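Local coordinates for protein tyrosinase (Burkholderia thailandensis, PDB 5ZRD) that uses a pair of copper ions to hydroxylate monophenols and oxidise the resulting catechols to quinones, and produces catechol derivatives efficiently at acidic pH, at residues P130-F138 against I145-V153. Residues are numbered along the deposited sequence; the frame is centred on the assembly and turned at random.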
loop_
_atom_site.group_PDB
_atom_site.type_symbol
_atom_site.label_atom_id
_atom_site.label_comp_id
_atom_site.label_asym_id
_atom_site.label_seq_id
_atom_site.Cartn_x
_atom_site.Cartn_y
_atom_site.Cartn_z
ATOM N N PRO A 130 -29.763 27.698 28.697
ATOM C CA PRO A 130 -29.582 29.018 29.330
ATOM C C PRO A 130 -29.134 30.065 28.302
ATOM O O PRO A 130 -28.247 29.754 27.507
ATOM C CB PRO A 130 -28.483 28.773 30.385
ATOM C CG PRO A 130 -28.734 27.352 30.817
ATOM C CD PRO A 130 -29.158 26.649 29.533
ATOM N N SER A 131 -29.701 31.276 28.343
ATOM C CA SER A 131 -29.431 32.286 27.275
ATOM C C SER A 131 -27.966 32.758 27.302
ATOM O O SER A 131 -27.476 33.240 26.291
ATOM C CB SER A 131 -30.363 33.452 27.362
ATOM O OG SER A 131 -30.204 34.097 28.618
ATOM N N ILE A 132 -27.227 32.588 28.397
ATOM C CA ILE A 132 -25.804 33.018 28.367
ATOM C C ILE A 132 -25.061 32.213 27.300
ATOM O O ILE A 132 -24.103 32.720 26.760
ATOM C CB ILE A 132 -25.103 32.922 29.741
ATOM C CG1 ILE A 132 -23.654 33.420 29.703
ATOM C CG2 ILE A 132 -25.152 31.503 30.283
ATOM C CD1 ILE A 132 -23.497 34.830 29.217
ATOM N N LEU A 133 -25.480 30.974 27.018
ATOM C CA LEU A 133 -24.824 30.108 25.999
ATOM C C LEU A 133 -25.362 30.400 24.593
ATOM O O LEU A 133 -24.773 29.924 23.639
ATOM C CB LEU A 133 -25.067 28.628 26.317
ATOM C CG LEU A 133 -24.588 28.117 27.674
ATOM C CD1 LEU A 133 -24.778 26.604 27.778
ATOM C CD2 LEU A 133 -23.139 28.490 27.911
ATOM N N THR A 134 -26.477 31.103 24.447
ATOM C CA THR A 134 -27.025 31.345 23.083
ATOM C C THR A 134 -27.028 32.830 22.676
ATOM O O THR A 134 -27.030 33.107 21.481
ATOM C CB THR A 134 -28.451 30.807 22.959
ATOM O OG1 THR A 134 -29.294 31.456 23.919
ATOM C CG2 THR A 134 -28.481 29.308 23.170
ATOM N N GLN A 135 -27.021 33.768 23.624
ATOM C CA GLN A 135 -27.236 35.191 23.294
ATOM C C GLN A 135 -26.043 35.759 22.511
ATOM O O GLN A 135 -24.894 35.273 22.633
ATOM C CB GLN A 135 -27.504 36.014 24.557
ATOM C CG GLN A 135 -26.244 36.245 25.375
ATOM C CD GLN A 135 -26.542 36.711 26.778
ATOM O OE1 GLN A 135 -27.487 36.245 27.401
ATOM N NE2 GLN A 135 -25.733 37.634 27.278
ATOM N N GLU A 136 -26.356 36.827 21.753
ATOM C CA GLU A 136 -25.469 37.456 20.747
ATOM C C GLU A 136 -24.338 38.224 21.414
ATOM O O GLU A 136 -23.222 38.248 20.889
ATOM C CB GLU A 136 -26.224 38.427 19.837
ATOM C CG GLU A 136 -27.055 37.721 18.771
ATOM C CD GLU A 136 -27.494 38.569 17.586
ATOM O OE1 GLU A 136 -27.322 39.832 17.626
ATOM O OE2 GLU A 136 -28.003 37.961 16.615
ATOM N N LYS A 137 -24.644 38.823 22.556
ATOM C CA LYS A 137 -23.801 39.861 23.140
ATOM C C LYS A 137 -23.520 39.595 24.615
ATOM O O LYS A 137 -24.211 38.816 25.276
ATOM C CB LYS A 137 -24.500 41.219 23.042
ATOM C CG LYS A 137 -24.752 41.695 21.620
ATOM C CD LYS A 137 -23.496 41.776 20.789
ATOM C CE LYS A 137 -23.766 42.313 19.403
ATOM N NZ LYS A 137 -22.518 42.375 18.604
ATOM N N PHE A 138 -22.508 40.291 25.104
ATOM C CA PHE A 138 -22.251 40.345 26.532
ATOM C C PHE A 138 -21.610 41.698 26.885
ATOM O O PHE A 138 -20.813 42.231 26.107
ATOM C CB PHE A 138 -21.338 39.178 26.920
ATOM C CG PHE A 138 -21.240 38.952 28.403
ATOM C CD1 PHE A 138 -22.312 38.415 29.102
ATOM C CD2 PHE A 138 -20.077 39.281 29.097
ATOM C CE1 PHE A 138 -22.241 38.265 30.479
ATOM C CE2 PHE A 138 -19.993 39.095 30.471
ATOM C CZ PHE A 138 -21.075 38.582 31.154
ATOM N N ILE A 145 -19.531 43.168 23.787
ATOM C CA ILE A 145 -18.755 42.264 22.913
ATOM C C ILE A 145 -19.688 41.196 22.360
ATOM O O ILE A 145 -20.775 40.992 22.886
ATOM C CB ILE A 145 -17.560 41.622 23.647
ATOM C CG1 ILE A 145 -18.014 40.697 24.784
ATOM C CG2 ILE A 145 -16.604 42.712 24.131
ATOM C CD1 ILE A 145 -16.913 39.863 25.378
ATOM N N ASP A 146 -19.208 40.522 21.322
ATOM C CA ASP A 146 -19.768 39.242 20.879
ATOM C C ASP A 146 -19.580 38.207 22.031
ATOM O O ASP A 146 -18.488 38.103 22.618
ATOM C CB ASP A 146 -19.043 38.764 19.603
ATOM C CG ASP A 146 -19.263 39.707 18.387
ATOM O OD1 ASP A 146 -20.218 40.511 18.387
ATOM O OD2 ASP A 146 -18.484 39.633 17.416
ATOM N N ASN A 147 -20.651 37.497 22.378
ATOM C CA ASN A 147 -20.607 36.422 23.349
ATOM C C ASN A 147 -19.686 35.317 22.813
ATOM O O ASN A 147 -20.006 34.696 21.837
ATOM C CB ASN A 147 -22.016 35.875 23.586
ATOM C CG ASN A 147 -22.064 34.712 24.560
ATOM O OD1 ASN A 147 -21.069 34.387 25.192
ATOM N ND2 ASN A 147 -23.211 34.078 24.687
ATOM N N PRO A 148 -18.531 35.077 23.441
ATOM C CA PRO A 148 -17.661 34.023 22.933
ATOM C C PRO A 148 -18.242 32.599 23.032
ATOM O O PRO A 148 -17.694 31.687 22.421
ATOM C CB PRO A 148 -16.429 34.089 23.845
ATOM C CG PRO A 148 -17.009 34.484 25.160
ATOM C CD PRO A 148 -18.154 35.418 24.818
ATOM N N LEU A 149 -19.332 32.417 23.783
ATOM C CA LEU A 149 -19.911 31.085 24.062
ATOM C C LEU A 149 -20.959 30.671 23.007
ATOM O O LEU A 149 -21.269 29.480 22.940
ATOM C CB LEU A 149 -20.558 31.105 25.453
ATOM C CG LEU A 149 -19.735 31.728 26.580
ATOM C CD1 LEU A 149 -20.514 31.671 27.911
ATOM C CD2 LEU A 149 -18.408 31.015 26.698
ATOM N N ARG A 150 -21.496 31.599 22.192
ATOM C CA ARG A 150 -22.535 31.244 21.231
ATOM C C ARG A 150 -21.952 30.490 20.033
ATOM O O ARG A 150 -22.661 29.716 19.416
ATOM C CB ARG A 150 -23.348 32.448 20.748
ATOM C CG ARG A 150 -22.622 33.500 19.923
ATOM C CD ARG A 150 -23.580 34.107 18.896
ATOM N NE ARG A 150 -25.005 33.999 19.259
ATOM C CZ ARG A 150 -26.032 33.920 18.401
ATOM N NH1 ARG A 150 -25.817 33.675 17.120
ATOM N NH2 ARG A 150 -27.272 34.114 18.829
ATOM N N SER A 151 -20.679 30.671 19.728
ATOM C CA SER A 151 -20.122 30.087 18.528
ATOM C C SER A 151 -18.649 30.454 18.484
ATOM O O SER A 151 -18.135 31.211 19.334
ATOM C CB SER A 151 -20.824 30.565 17.293
ATOM O OG SER A 151 -20.786 31.988 17.271
ATOM N N PHE A 152 -17.972 29.929 17.501
ATOM C CA PHE A 152 -16.545 30.238 17.376
ATOM C C PHE A 152 -16.202 30.281 15.895
ATOM O O PHE A 152 -16.721 29.505 15.114
ATOM C CB PHE A 152 -15.715 29.216 18.142
ATOM C CG PHE A 152 -14.225 29.247 17.917
ATOM C CD1 PHE A 152 -13.451 30.269 18.445
ATOM C CD2 PHE A 152 -13.590 28.205 17.263
ATOM C CE1 PHE A 152 -12.078 30.274 18.291
ATOM C CE2 PHE A 152 -12.213 28.201 17.126
ATOM C CZ PHE A 152 -11.460 29.236 17.631
ATOM N N VAL A 153 -15.403 31.273 15.563
ATOM C CA VAL A 153 -14.967 31.567 14.220
ATOM C C VAL A 153 -13.566 30.967 14.114
ATOM O O VAL A 153 -12.717 31.218 14.957
ATOM C CB VAL A 153 -14.944 33.098 13.965
ATOM C CG1 VAL A 153 -14.496 33.441 12.555
ATOM C CG2 VAL A 153 -16.288 33.769 14.255
#
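F138 and I145 form an antiparallel hydrogen-bonded pair next to the non-hydrogen-bonded pair K137 and D146, and N147 N then donates to E136 O almost straight (174°). These are the open ends of the hairpin made by strands 137-140 and 143-146; beyond them side chains take over the pairing. N147 does most of this work. A chi1 of 178° swings the N147 amide away from its own backbone N and into the bend of 130-138, where ND2 gives one hydrogen bond to I132 O at 2.6 Å and another to Q135 O at 2.9 Å. Q135 O lies in the amide plane, while I132 O is tilted from it. The other end of the same amide faces home: OD1 accepts from L149 N, an Asx turn over the type I turn from N147 to R150, with L149 N well above the plane of the amide carbonyl. R150 folds back through bends at chi2 and chi3, and both NE and NH2 make weak bonds to T134 O, while CG of E136 rests over one face of the guanidinium, 3.6 Å from NH2. On the outer side K137 runs alongside D146 and closes a salt bridge, NZ to OD1 at 3.0 Å. On the buried side, L149 CD1 meets I132 CG1 and L133 CD2, and L149 packs on W36 and, with L133, on F318 of helix 315-334, which also carries the copper ligand H320. R179 binds the carbonyl oxygens of both L133 and L149, bridging the two segments from outside. At this bend, then, the N147 amide takes I132 O and Q135 O, R179 takes L133 O, and R150 holds T134 O only weakly. Because ND2 faces two carbonyl oxygens, the reversed amide would set OD1 against both; this orientation of N147 is therefore the consistent one.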